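Local coordinates for cell division cycle protein 123 (Schizosaccharomyces pombe, PDB 4ZGP) that acts as an ATP-dependent chaperone that binds the gamma subunit of the translation initiation factor eIF2 and lets it assemble with the alpha and beta subunits, at residues R195-V198 with I204-C207; Q33-Y38 with V50-P55; F159-D164 with P261-T266; F186-S191 with D246-K251. All coordinates share one frame; numbering follows the deposited sequence.

Interaction 1. Residues R195-V198 with I204-C207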
loop_
_atom_site.group_PDB
_atom_site.type_symbol
_atom_site.label_atom_id
_atom_site.label_comp_id
_atom_site.label_asym_id
_atom_site.label_seq_id
_atom_site.Cartn_x
_atom_site.Cartn_y
_atom_site.Cartn_z
ATOM N N ARG A 195 4.187 7.400 -7.212
ATOM C CA ARG A 195 4.082 5.986 -7.526
ATOM C C ARG A 195 5.125 5.669 -8.591
ATOM O O ARG A 195 5.219 6.380 -9.581
ATOM C CB ARG A 195 2.681 5.642 -8.007
ATOM C CG ARG A 195 2.550 4.193 -8.468
ATOM C CD ARG A 195 1.121 3.686 -8.344
ATOM N NE ARG A 195 0.712 3.515 -6.951
ATOM C CZ ARG A 195 -0.464 3.027 -6.576
ATOM N NH1 ARG A 195 -1.359 2.692 -7.496
ATOM N NH2 ARG A 195 -0.750 2.874 -5.274
ATOM N N CYS A 196 5.893 4.600 -8.374
ATOM C CA CYS A 196 7.153 4.377 -9.083
ATOM C C CYS A 196 7.162 2.976 -9.661
ATOM O O CYS A 196 6.947 1.980 -8.963
ATOM C CB CYS A 196 8.351 4.576 -8.152
ATOM S SG CYS A 196 8.285 6.123 -7.182
ATOM N N PHE A 197 7.429 2.906 -10.953
ATOM C CA PHE A 197 7.220 1.690 -11.698
ATOM C C PHE A 197 8.566 1.108 -12.092
ATOM O O PHE A 197 9.438 1.806 -12.611
ATOM C CB PHE A 197 6.355 1.982 -12.933
ATOM C CG PHE A 197 5.001 2.528 -12.597
ATOM C CD1 PHE A 197 4.805 3.892 -12.428
ATOM C CD2 PHE A 197 3.917 1.683 -12.471
ATOM C CE1 PHE A 197 3.540 4.389 -12.126
ATOM C CE2 PHE A 197 2.658 2.178 -12.167
ATOM C CZ PHE A 197 2.466 3.525 -11.999
ATOM N N VAL A 198 8.729 -0.177 -11.807
ATOM C CA VAL A 198 9.997 -0.844 -11.934
ATOM C C VAL A 198 9.845 -2.050 -12.847
ATOM O O VAL A 198 8.968 -2.873 -12.640
ATOM C CB VAL A 198 10.529 -1.329 -10.560
ATOM C CG1 VAL A 198 11.828 -2.081 -10.743
ATOM C CG2 VAL A 198 10.713 -0.153 -9.604
ATOM N N ILE A 204 11.428 2.730 -14.692
ATOM C CA ILE A 204 11.032 3.132 -16.036
ATOM C C ILE A 204 10.127 4.363 -16.030
ATOM O O ILE A 204 10.025 5.069 -17.038
ATOM C CB ILE A 204 10.332 1.995 -16.771
ATOM C CG1 ILE A 204 9.084 1.528 -16.008
ATOM C CG2 ILE A 204 11.303 0.835 -16.983
ATOM C CD1 ILE A 204 8.168 0.616 -16.787
ATOM N N ALA A 205 9.482 4.623 -14.895
ATOM C CA ALA A 205 8.494 5.701 -14.809
ATOM C C ALA A 205 8.112 5.985 -13.370
ATOM O O ALA A 205 8.127 5.081 -12.546
ATOM C CB ALA A 205 7.237 5.346 -15.587
ATOM N N PHE A 206 7.736 7.231 -13.091
ATOM C CA PHE A 206 7.034 7.532 -11.840
ATOM C C PHE A 206 6.166 8.756 -12.017
ATOM O O PHE A 206 6.397 9.581 -12.912
ATOM C CB PHE A 206 8.005 7.711 -10.649
ATOM C CG PHE A 206 8.831 8.980 -10.655
ATOM C CD1 PHE A 206 8.361 10.156 -10.065
ATOM C CD2 PHE A 206 10.115 8.974 -11.167
ATOM C CE1 PHE A 206 9.130 11.303 -10.032
ATOM C CE2 PHE A 206 10.910 10.134 -11.130
ATOM C CZ PHE A 206 10.417 11.294 -10.560
ATOM N N CYS A 207 5.139 8.851 -11.178
ATOM C CA CYS A 207 4.217 9.960 -11.268
ATOM C C CYS A 207 3.791 10.396 -9.903
ATOM O O CYS A 207 3.886 9.652 -8.937
ATOM C CB CYS A 207 2.980 9.593 -12.115
ATOM S SG CYS A 207 1.941 8.236 -11.540
#

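Interaction 2. Residues Q33-Y38 with V50-P55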
loop_
_atom_site.group_PDB
_atom_site.type_symbol
_atom_site.label_atom_id
_atom_site.label_comp_id
_atom_site.label_asym_id
_atom_site.label_seq_id
_atom_site.Cartn_x
_atom_site.Cartn_y
_atom_site.Cartn_z
ATOM N N GLN A 33 2.736 -8.761 0.178
ATOM C CA GLN A 33 2.084 -8.634 1.485
ATOM C C GLN A 33 2.905 -7.728 2.377
ATOM O O GLN A 33 4.136 -7.787 2.359
ATOM C CB GLN A 33 1.935 -9.990 2.177
ATOM C CG GLN A 33 1.113 -11.052 1.487
ATOM C CD GLN A 33 1.279 -12.395 2.209
ATOM O OE1 GLN A 33 0.477 -12.747 3.059
ATOM N NE2 GLN A 33 2.350 -13.114 1.891
ATOM N N PHE A 34 2.236 -6.908 3.191
ATOM C CA PHE A 34 2.948 -5.982 4.070
ATOM C C PHE A 34 4.006 -6.692 4.928
ATOM O O PHE A 34 5.145 -6.247 5.022
ATOM C CB PHE A 34 1.955 -5.246 4.993
ATOM C CG PHE A 34 2.562 -4.097 5.714
ATOM C CD1 PHE A 34 2.552 -2.825 5.147
ATOM C CD2 PHE A 34 3.133 -4.273 6.963
ATOM C CE1 PHE A 34 3.120 -1.756 5.809
ATOM C CE2 PHE A 34 3.711 -3.206 7.627
ATOM C CZ PHE A 34 3.708 -1.955 7.059
ATOM N N SER A 35 3.619 -7.796 5.546
ATOM C CA SER A 35 4.563 -8.520 6.392
ATOM C C SER A 35 5.789 -8.990 5.598
ATOM O O SER A 35 6.875 -9.084 6.142
ATOM C CB SER A 35 3.895 -9.720 7.058
ATOM O OG SER A 35 3.309 -10.593 6.112
ATOM N N SER A 36 5.620 -9.266 4.309
ATOM C CA SER A 36 6.751 -9.755 3.534
ATOM C C SER A 36 7.768 -8.656 3.247
ATOM O O SER A 36 8.958 -8.913 3.224
ATOM C CB SER A 36 6.280 -10.398 2.219
ATOM O OG SER A 36 5.465 -11.530 2.476
ATOM N N TRP A 37 7.337 -7.427 3.021
ATOM C CA TRP A 37 8.343 -6.441 2.663
ATOM C C TRP A 37 8.696 -5.506 3.804
ATOM O O TRP A 37 9.771 -4.895 3.799
ATOM C CB TRP A 37 7.912 -5.659 1.413
ATOM C CG TRP A 37 6.630 -4.877 1.501
ATOM C CD1 TRP A 37 5.402 -5.261 1.044
ATOM C CD2 TRP A 37 6.458 -3.570 2.054
ATOM N NE1 TRP A 37 4.479 -4.286 1.289
ATOM C CE2 TRP A 37 5.093 -3.232 1.908
ATOM C CE3 TRP A 37 7.315 -2.662 2.683
ATOM C CZ2 TRP A 37 4.564 -2.027 2.366
ATOM C CZ3 TRP A 37 6.786 -1.453 3.128
ATOM C CH2 TRP A 37 5.422 -1.154 2.970
ATOM N N TYR A 38 7.821 -5.410 4.800
ATOM C CA TYR A 38 8.096 -4.520 5.936
ATOM C C TYR A 38 9.365 -4.991 6.634
ATOM O O TYR A 38 10.205 -4.189 7.013
ATOM C CB TYR A 38 6.930 -4.475 6.930
ATOM C CG TYR A 38 7.217 -3.568 8.108
ATOM C CD1 TYR A 38 7.202 -2.188 7.959
ATOM C CD2 TYR A 38 7.532 -4.089 9.360
ATOM C CE1 TYR A 38 7.477 -1.350 9.035
ATOM C CE2 TYR A 38 7.815 -3.254 10.433
ATOM C CZ TYR A 38 7.788 -1.885 10.260
ATOM O OH TYR A 38 8.059 -1.027 11.312
ATOM N N VAL A 50 2.481 -5.277 13.152
ATOM C CA VAL A 50 1.688 -6.260 12.439
ATOM C C VAL A 50 1.094 -7.296 13.381
ATOM O O VAL A 50 1.814 -7.932 14.147
ATOM C CB VAL A 50 2.528 -6.978 11.351
ATOM C CG1 VAL A 50 1.661 -7.930 10.570
ATOM C CG2 VAL A 50 3.132 -5.961 10.412
ATOM N N ILE A 51 -0.222 -7.456 13.323
ATOM C CA ILE A 51 -0.881 -8.536 14.053
ATOM C C ILE A 51 -1.170 -9.703 13.117
ATOM O O ILE A 51 -2.029 -9.618 12.245
ATOM C CB ILE A 51 -2.175 -8.051 14.706
ATOM C CG1 ILE A 51 -1.856 -6.942 15.703
ATOM C CG2 ILE A 51 -2.881 -9.219 15.398
ATOM C CD1 ILE A 51 -3.091 -6.210 16.218
ATOM N N LYS A 52 -0.432 -10.797 13.296
ATOM C CA LYS A 52 -0.457 -11.899 12.353
ATOM C C LYS A 52 -0.286 -13.232 13.084
ATOM O O LYS A 52 0.646 -13.385 13.864
ATOM C CB LYS A 52 0.647 -11.728 11.308
ATOM C CG LYS A 52 0.565 -12.699 10.134
ATOM C CD LYS A 52 1.792 -12.553 9.240
ATOM C CE LYS A 52 1.741 -13.480 8.019
ATOM N NZ LYS A 52 0.535 -13.259 7.177
ATOM N N PRO A 53 -1.199 -14.182 12.849
ATOM C CA PRO A 53 -2.378 -13.975 12.003
ATOM C C PRO A 53 -3.411 -13.055 12.646
ATOM O O PRO A 53 -3.368 -12.794 13.847
ATOM C CB PRO A 53 -2.945 -15.385 11.827
ATOM C CG PRO A 53 -2.427 -16.149 12.989
ATOM C CD PRO A 53 -1.077 -15.579 13.297
ATOM N N ILE A 54 -4.315 -12.547 11.826
ATOM C CA ILE A 54 -5.375 -11.675 12.306
ATOM C C ILE A 54 -6.303 -12.472 13.227
ATOM O O ILE A 54 -6.637 -13.617 12.928
ATOM C CB ILE A 54 -6.155 -11.054 11.109
ATOM C CG1 ILE A 54 -7.085 -9.939 11.573
ATOM C CG2 ILE A 54 -6.908 -12.130 10.320
ATOM C CD1 ILE A 54 -7.561 -9.085 10.436
ATOM N N PRO A 55 -6.682 -11.887 14.377
ATOM C CA PRO A 55 -7.624 -12.563 15.281
ATOM C C PRO A 55 -8.903 -12.952 14.562
ATOM O O PRO A 55 -9.458 -12.140 13.824
ATOM C CB PRO A 55 -7.887 -11.514 16.360
ATOM C CG PRO A 55 -6.613 -10.722 16.408
ATOM C CD PRO A 55 -6.118 -10.664 14.975
HETATM O O HOH W 1 0.719 -14.685 4.697
#

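Interaction 3. Residues F159-D164 with P261-T266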
loop_
_atom_site.group_PDB
_atom_site.type_symbol
_atom_site.label_atom_id
_atom_site.label_comp_id
_atom_site.label_asym_id
_atom_site.label_seq_id
_atom_site.Cartn_x
_atom_site.Cartn_y
_atom_site.Cartn_z
ATOM N N PHE A 159 -6.254 -13.527 -4.797
ATOM C CA PHE A 159 -5.478 -14.354 -5.719
ATOM C C PHE A 159 -6.203 -14.701 -7.016
ATOM O O PHE A 159 -5.741 -15.555 -7.769
ATOM C CB PHE A 159 -5.051 -15.648 -5.022
ATOM C CG PHE A 159 -4.171 -15.425 -3.837
ATOM C CD1 PHE A 159 -2.802 -15.266 -3.998
ATOM C CD2 PHE A 159 -4.710 -15.336 -2.570
ATOM C CE1 PHE A 159 -1.984 -15.046 -2.916
ATOM C CE2 PHE A 159 -3.900 -15.094 -1.480
ATOM C CZ PHE A 159 -2.530 -14.955 -1.653
ATOM N N ASP A 160 -7.319 -14.036 -7.286
ATOM C CA ASP A 160 -8.172 -14.416 -8.414
ATOM C C ASP A 160 -7.542 -14.140 -9.782
ATOM O O ASP A 160 -7.907 -14.770 -10.778
ATOM C CB ASP A 160 -9.522 -13.703 -8.319
ATOM C CG ASP A 160 -10.368 -14.198 -7.149
ATOM O OD1 ASP A 160 -9.942 -15.146 -6.445
ATOM O OD2 ASP A 160 -11.463 -13.636 -6.934
ATOM N N ASP A 161 -6.596 -13.208 -9.841
ATOM C CA ASP A 161 -5.957 -12.899 -11.113
ATOM C C ASP A 161 -4.677 -13.699 -11.358
ATOM O O ASP A 161 -4.050 -13.557 -12.403
ATOM C CB ASP A 161 -5.658 -11.407 -11.198
ATOM C CG ASP A 161 -6.911 -10.576 -11.397
ATOM O OD1 ASP A 161 -7.851 -11.063 -12.066
ATOM O OD2 ASP A 161 -6.955 -9.442 -10.883
ATOM N N CYS A 162 -4.292 -14.540 -10.402
ATOM C CA CYS A 162 -3.083 -15.333 -10.552
ATOM C C CYS A 162 -3.333 -16.509 -11.479
ATOM O O CYS A 162 -4.179 -17.361 -11.207
ATOM C CB CYS A 162 -2.592 -15.816 -9.194
ATOM S SG CYS A 162 -2.360 -14.454 -8.056
ATOM N N LYS A 163 -2.588 -16.553 -12.577
ATOM C CA LYS A 163 -2.814 -17.582 -13.571
ATOM C C LYS A 163 -2.425 -18.954 -13.029
ATOM O O LYS A 163 -2.988 -19.970 -13.440
ATOM C CB LYS A 163 -2.041 -17.275 -14.855
ATOM C CG LYS A 163 -2.477 -18.142 -16.028
ATOM C CD LYS A 163 -1.675 -17.865 -17.284
ATOM C CE LYS A 163 -2.087 -18.818 -18.400
ATOM N NZ LYS A 163 -1.334 -18.562 -19.655
ATOM N N ASP A 164 -1.483 -18.984 -12.091
ATOM C CA ASP A 164 -0.990 -20.251 -11.576
ATOM C C ASP A 164 -1.703 -20.694 -10.302
ATOM O O ASP A 164 -1.205 -21.547 -9.570
ATOM C CB ASP A 164 0.521 -20.176 -11.338
ATOM C CG ASP A 164 0.924 -19.101 -10.321
ATOM O OD1 ASP A 164 0.078 -18.283 -9.895
ATOM O OD2 ASP A 164 2.119 -19.081 -9.964
ATOM N N PRO A 261 1.964 -5.250 -6.967
ATOM C CA PRO A 261 2.397 -5.987 -8.175
ATOM C C PRO A 261 2.447 -5.137 -9.442
ATOM O O PRO A 261 1.734 -4.151 -9.574
ATOM C CB PRO A 261 1.328 -7.080 -8.310
ATOM C CG PRO A 261 0.815 -7.278 -6.919
ATOM C CD PRO A 261 0.772 -5.875 -6.360
ATOM N N PHE A 262 3.319 -5.521 -10.370
ATOM C CA PHE A 262 3.387 -4.883 -11.692
ATOM C C PHE A 262 2.288 -5.522 -12.529
ATOM O O PHE A 262 2.524 -6.486 -13.255
ATOM C CB PHE A 262 4.769 -5.090 -12.317
ATOM C CG PHE A 262 5.043 -4.240 -13.530
ATOM C CD1 PHE A 262 5.549 -2.951 -13.396
ATOM C CD2 PHE A 262 4.842 -4.752 -14.807
ATOM C CE1 PHE A 262 5.826 -2.168 -14.508
ATOM C CE2 PHE A 262 5.123 -3.975 -15.932
ATOM C CZ PHE A 262 5.602 -2.683 -15.787
ATOM N N TYR A 263 1.081 -4.999 -12.380
ATOM C CA TYR A 263 -0.115 -5.626 -12.938
ATOM C C TYR A 263 -1.256 -4.615 -12.901
ATOM O O TYR A 263 -1.333 -3.811 -11.973
ATOM C CB TYR A 263 -0.453 -6.887 -12.145
ATOM C CG TYR A 263 -1.529 -7.723 -12.785
ATOM C CD1 TYR A 263 -1.251 -8.492 -13.915
ATOM C CD2 TYR A 263 -2.815 -7.737 -12.279
ATOM C CE1 TYR A 263 -2.236 -9.262 -14.522
ATOM C CE2 TYR A 263 -3.812 -8.502 -12.882
ATOM C CZ TYR A 263 -3.510 -9.255 -14.006
ATOM O OH TYR A 263 -4.478 -10.024 -14.610
ATOM N N PRO A 264 -2.146 -4.628 -13.917
ATOM C CA PRO A 264 -3.124 -3.539 -14.044
ATOM C C PRO A 264 -4.061 -3.325 -12.863
ATOM O O PRO A 264 -4.662 -2.261 -12.814
ATOM C CB PRO A 264 -3.920 -3.939 -15.297
ATOM C CG PRO A 264 -2.910 -4.642 -16.134
ATOM C CD PRO A 264 -2.108 -5.459 -15.135
ATOM N N ARG A 265 -4.183 -4.266 -11.934
ATOM C CA ARG A 265 -4.980 -3.992 -10.741
ATOM C C ARG A 265 -4.296 -2.953 -9.835
ATOM O O ARG A 265 -4.920 -2.341 -8.966
ATOM C CB ARG A 265 -5.247 -5.280 -9.964
ATOM C CG ARG A 265 -6.398 -5.155 -8.987
ATOM C CD ARG A 265 -6.919 -6.513 -8.569
ATOM N NE ARG A 265 -7.516 -7.251 -9.677
ATOM C CZ ARG A 265 -8.791 -7.154 -10.049
ATOM N NH1 ARG A 265 -9.232 -7.877 -11.067
ATOM N NH2 ARG A 265 -9.628 -6.335 -9.410
ATOM N N THR A 266 -3.004 -2.762 -10.032
ATOM C CA THR A 266 -2.305 -1.656 -9.393
ATOM C C THR A 266 -2.572 -0.398 -10.225
ATOM O O THR A 266 -2.159 -0.339 -11.385
ATOM C CB THR A 266 -0.800 -1.951 -9.298
ATOM O OG1 THR A 266 -0.596 -3.174 -8.566
ATOM C CG2 THR A 266 -0.044 -0.787 -8.621
#

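Interaction 4. Residues F186-S191 with D246-K251. With ADP (adenosine-5'-diphosphate), chain C.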
loop_
_atom_site.group_PDB
_atom_site.type_symbol
_atom_site.label_atom_id
_atom_site.label_comp_id
_atom_site.label_asym_id
_atom_site.label_seq_id
_atom_site.Cartn_x
_atom_site.Cartn_y
_atom_site.Cartn_z
ATOM N N PHE A 186 0.971 9.687 10.413
ATOM C CA PHE A 186 1.658 10.956 10.413
ATOM C C PHE A 186 1.012 11.836 9.352
ATOM O O PHE A 186 0.513 11.346 8.339
ATOM C CB PHE A 186 3.153 10.775 10.163
ATOM C CG PHE A 186 3.460 10.004 8.928
ATOM C CD1 PHE A 186 3.425 8.610 8.930
ATOM C CD2 PHE A 186 3.761 10.670 7.746
ATOM C CE1 PHE A 186 3.703 7.891 7.770
ATOM C CE2 PHE A 186 4.041 9.953 6.587
ATOM C CZ PHE A 186 4.007 8.564 6.606
ATOM N N PRO A 187 0.969 13.138 9.601
ATOM C CA PRO A 187 0.415 13.981 8.546
ATOM C C PRO A 187 1.366 13.960 7.350
ATOM O O PRO A 187 2.561 14.165 7.531
ATOM C CB PRO A 187 0.342 15.359 9.206
ATOM C CG PRO A 187 1.458 15.336 10.228
ATOM C CD PRO A 187 1.511 13.914 10.731
ATOM N N MET A 188 0.875 13.673 6.154
ATOM C CA MET A 188 1.775 13.682 5.004
ATOM C C MET A 188 1.241 14.582 3.897
ATOM O O MET A 188 0.037 14.647 3.664
ATOM C CB MET A 188 2.035 12.260 4.483
ATOM C CG MET A 188 0.820 11.441 4.115
ATOM S SD MET A 188 1.234 10.160 2.891
ATOM C CE MET A 188 2.625 9.325 3.622
ATOM N N HIS A 189 2.145 15.300 3.242
ATOM C CA HIS A 189 1.776 16.167 2.128
ATOM C C HIS A 189 1.394 15.291 0.937
ATOM O O HIS A 189 2.245 14.619 0.376
ATOM C CB HIS A 189 2.924 17.104 1.761
ATOM C CG HIS A 189 2.512 18.272 0.913
ATOM N ND1 HIS A 189 1.192 18.562 0.629
ATOM C CD2 HIS A 189 3.244 19.238 0.310
ATOM C CE1 HIS A 189 1.130 19.654 -0.117
ATOM N NE2 HIS A 189 2.361 20.082 -0.326
ATOM N N ALA A 190 0.120 15.297 0.563
ATOM C CA ALA A 190 -0.371 14.384 -0.466
ATOM C C ALA A 190 0.380 14.546 -1.782
ATOM O O ALA A 190 0.540 13.575 -2.538
ATOM C CB ALA A 190 -1.869 14.589 -0.687
ATOM N N SER A 191 0.844 15.769 -2.051
ATOM C CA SER A 191 1.431 16.097 -3.346
ATOM C C SER A 191 2.914 15.766 -3.437
ATOM O O SER A 191 3.514 15.955 -4.486
ATOM C CB SER A 191 1.230 17.583 -3.673
ATOM O OG SER A 191 -0.146 17.915 -3.797
ATOM N N ASP A 246 5.364 2.823 -3.772
ATOM C CA ASP A 246 4.897 4.177 -3.482
ATOM C C ASP A 246 5.883 4.812 -2.526
ATOM O O ASP A 246 6.413 4.141 -1.640
ATOM C CB ASP A 246 3.485 4.185 -2.871
ATOM C CG ASP A 246 2.418 3.737 -3.861
ATOM O OD1 ASP A 246 2.663 3.803 -5.085
ATOM O OD2 ASP A 246 1.342 3.310 -3.422
ATOM N N VAL A 247 6.167 6.094 -2.728
ATOM C CA VAL A 247 7.142 6.782 -1.890
ATOM C C VAL A 247 6.615 8.121 -1.424
ATOM O O VAL A 247 5.868 8.770 -2.129
ATOM C CB VAL A 247 8.457 7.019 -2.624
ATOM C CG1 VAL A 247 9.106 5.732 -2.878
ATOM C CG2 VAL A 247 8.221 7.771 -3.930
ATOM N N TYR A 248 7.003 8.497 -0.211
ATOM C CA TYR A 248 6.687 9.806 0.325
ATOM C C TYR A 248 8.010 10.541 0.517
ATOM O O TYR A 248 8.911 10.046 1.188
ATOM C CB TYR A 248 5.932 9.693 1.647
ATOM C CG TYR A 248 5.664 11.048 2.273
ATOM C CD1 TYR A 248 4.987 12.032 1.573
ATOM C CD2 TYR A 248 6.070 11.324 3.577
ATOM C CE1 TYR A 248 4.735 13.289 2.150
ATOM C CE2 TYR A 248 5.809 12.574 4.171
ATOM C CZ TYR A 248 5.147 13.548 3.448
ATOM O OH TYR A 248 4.895 14.788 4.023
ATOM N N ILE A 249 8.143 11.709 -0.093
ATOM C CA ILE A 249 9.413 12.425 -0.027
ATOM C C ILE A 249 9.186 13.718 0.718
ATOM O O ILE A 249 8.357 14.524 0.340
ATOM C CB ILE A 249 10.000 12.685 -1.426
ATOM C CG1 ILE A 249 10.273 11.341 -2.110
ATOM C CG2 ILE A 249 11.310 13.484 -1.317
ATOM C CD1 ILE A 249 10.822 11.434 -3.539
ATOM N N HIS A 250 9.912 13.887 1.810
ATOM C CA HIS A 250 9.667 15.006 2.696
ATOM C C HIS A 250 11.005 15.451 3.266
ATOM O O HIS A 250 11.756 14.640 3.791
ATOM C CB HIS A 250 8.695 14.605 3.805
ATOM C CG HIS A 250 8.370 15.714 4.753
ATOM N ND1 HIS A 250 7.594 16.795 4.395
ATOM C CD2 HIS A 250 8.697 15.901 6.055
ATOM C CE1 HIS A 250 7.464 17.605 5.432
ATOM N NE2 HIS A 250 8.129 17.086 6.449
ATOM N N LYS A 251 11.313 16.738 3.125
ATOM C CA LYS A 251 12.583 17.276 3.620
ATOM C C LYS A 251 13.788 16.438 3.203
ATOM O O LYS A 251 14.588 16.030 4.052
ATOM C CB LYS A 251 12.547 17.390 5.143
ATOM C CG LYS A 251 11.451 18.275 5.685
ATOM C CD LYS A 251 11.359 18.102 7.203
ATOM C CE LYS A 251 11.416 19.426 7.940
ATOM N NZ LYS A 251 12.478 20.356 7.462
HETATM P PB ADP C . -2.183 1.935 -1.353
HETATM O O1B ADP C . -0.803 1.548 -1.862
HETATM O O2B ADP C . -3.133 0.760 -1.200
HETATM O O3B ADP C . -2.700 3.168 -2.064
HETATM P PA ADP C . -0.822 3.244 0.845
HETATM O O1A ADP C . 0.201 3.516 -0.230
HETATM O O2A ADP C . -0.463 2.596 2.172
HETATM O O3A ADP C . -2.018 2.362 0.208
HETATM O "O5'" ADP C . -1.518 4.653 1.174
HETATM C "C5'" ADP C . -2.810 5.010 0.681
HETATM C "C4'" ADP C . -2.952 6.487 1.004
HETATM O "O4'" ADP C . -3.195 6.642 2.404
HETATM C "C3'" ADP C . -1.656 7.225 0.708
HETATM O "O3'" ADP C . -1.730 7.914 -0.544
HETATM C "C2'" ADP C . -1.475 8.189 1.861
HETATM O "O2'" ADP C . -1.890 9.509 1.500
HETATM C "C1'" ADP C . -2.377 7.675 2.964
HETATM N N9 ADP C . -1.508 7.086 4.013
HETATM C C8 ADP C . -0.910 5.877 3.941
HETATM N N7 ADP C . -0.179 5.631 5.062
HETATM C C5 ADP C . -0.308 6.703 5.877
HETATM C C6 ADP C . 0.196 7.086 7.217
HETATM N N6 ADP C . 1.003 6.233 7.900
HETATM N N1 ADP C . -0.174 8.294 7.719
HETATM C C2 ADP C . -0.987 9.117 7.020
HETATM N N3 ADP C . -1.483 8.834 5.797
HETATM C C4 ADP C . -1.186 7.658 5.182
HETATM O O HOH W 2 5.076 14.697 6.597
#

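Interaction 1. Residues R195-V198 with I204-C207
The carbonyl oxygen of A205 takes the shortest bond between the two strands, from F197 N at 2.8 Å, and the same oxygen lies in the plane of the F197 ring at its edge, 3.5 Å from CD1. The ring is brought over the partner strand by its first torsion: CG stands beside the backbone N, chi1 -60°, and the edge runs on past A205 CB to C207, whose SG is 4.2 Å from F197 CE1. At the other end R195 and C207 are an antiparallel hydrogen-bonded pair, with R195 N to C207 O and C207 N to R195 O both 2.9 Å. F206 CA adds a CA-H...O contact to R195 O at 3.1 Å. This is the antiparallel hairpin of strands 193-199 and 202-208, within the mixed five-stranded sheet of this ATP-grasp protein. The face carrying C196 and F206 packs under helix 221-233; here C196 SG meets F206 CB at 3.8 Å and looks obliquely at the ring. R195, F197, A205 and C207 share the opposite face. The R195 side chain leads away toward the nucleotide: NE forms a salt bridge with D246, NH1 bonds to D267 O, and NH2 makes a long, weak ion pair with the ADP beta-phosphate.

Interaction 2. Residues Q33-Y38 with V50-P55
F34 and V50 make the apolar half of this contact: the methyl CG2 of V50 comes to the edge of the F34 ring, near its plane, 3.8 Å from CD2. Beside them the aliphatic end of K52 runs past S35, with CE 3.8 Å from S35 OG. No direct hydrogen bond joins the two segments. Instead a water links them, donating to Q33 OE1 at 2.5 Å and accepting from K52 NZ at 2.9 Å, while the two side chains cross at about a right angle. K52 reaches the water with a chain extended as far as CE and then turned at its last torsion (chi4 58°), which swings NZ toward it. One shell further out, E179 holds both sides: its OE1 makes a salt bridge to K52 NZ and a hydrogen bond to S35 OG. Q33 OE1 is also bound by N117 ND2, and its NE2 by the backbone oxygen of L30. V50, the water and E179 together fasten the first turn of helix 34-40, with Q33 at its N-cap, to K52 and the end of strand 48-51 just before it, an outer strand of the small antiparallel sheet whose middle strand carries the ATP-binding K183.

Interaction 3. Residues F159-D164 with P261-T266
R265 reaches D161 through a chain that sets out with CG opposite the backbone N (chi1 -162°) and then bends at chi3, -65°, turning the NE and NH1 edge of the guanidinium to the carboxylate. D161 leans to meet it with CG beside its own backbone N, chi1 -72°. A single oxygen, D161 OD2, takes both donors: R265 NE at 2.6 Å, approaching nearly along the C-O axis, and R265 NH1 at 2.8 Å in a weak, bent bond. Because both donors meet OD2, this is a forked salt bridge onto one oxygen, not a bidentate pair. Next to the charged group, D161 CB rests obliquely against the Y263 ring, 3.8 Å from CE2. Both partners sit in type I turns, F159 to C162 on one side and Y263 to T266 on the other; the second is closed by T266 N bonding to Y263 O and braced by T266 OG1 on P261 O at 2.7 Å. The contact lies at the surface, joining the loop that follows helix 149-157 to the one between strand 253-261 and helix 273-278. Behind the first loop F159 and C162 pack on helix 26-31, while F262 and T266 of the second touch strand 193-199.

Interaction 4. Residues F186-S191 with D246-K251
The Y248 ring lies with one face against M188, whose CB sits over it, 3.7 Å from the ring centroid. The methionine passes along this face in the direction opposite to the tyrosine, and its last torsion (chi3 52°) folds the methyl back, putting CE 3.7 Å from Y248 CG. SD stands above the same face at a distance, 4.7 Å from the centroid, in a Met-aromatic contact. F186 comes from another side: its CE2 is 3.9 Å from Y248 CD2, the two ring planes being 41° apart in a pairing that is neither a stack nor a T-shape. The tyrosine hydroxyl is held at its end by H189 N, 2.9 Å away in a nearly straight bond, 169° at the hydrogen. A water donates to P187 O and also bonds to the hydroxyl. Residues 186-191 lie in the connection from strand 180-184 to strand 193-199, consistent with the linker between the two lobes of an ATP-grasp fold, and the adenine lies against this linker: F186 N bonds to ADP N1 at 3.2 Å, almost linearly, reading the adenine edge as a backbone amide does in many ATP-binding proteins. The F186 ring turns a face toward N1, and M188 SD reaches the ribose, close to O2'. Y248 thus backs the methionine that borders the sugar. Two residues earlier on strand 243-250, the carboxylate of D246 lies by the phosphates, with R209 making a salt bridge to its OD2.

How the interactions relate
Interaction 1 is fully buried and mostly backbone hydrogen bonding, whereas interaction 2 is partly buried and interactions 3 and 4 lie at the surface. Interactions 1 and 4 share the five-stranded sheet, where strands 193-199 and 243-250 are neighbours: the R195-D246 salt bridge joins them on one face and C196 SG against V247 on the other. Interaction 3 touches interaction 1 by packing, through F262 and T266, but its own two loops are joined by an ion pair at the surface. Interaction 2 stands apart, its centre about 25 Å from that of interaction 1, on the smaller sheet. Water bridges occur in 2 and 4, linking side chains in one and a hydroxyl to a backbone carbonyl in the other.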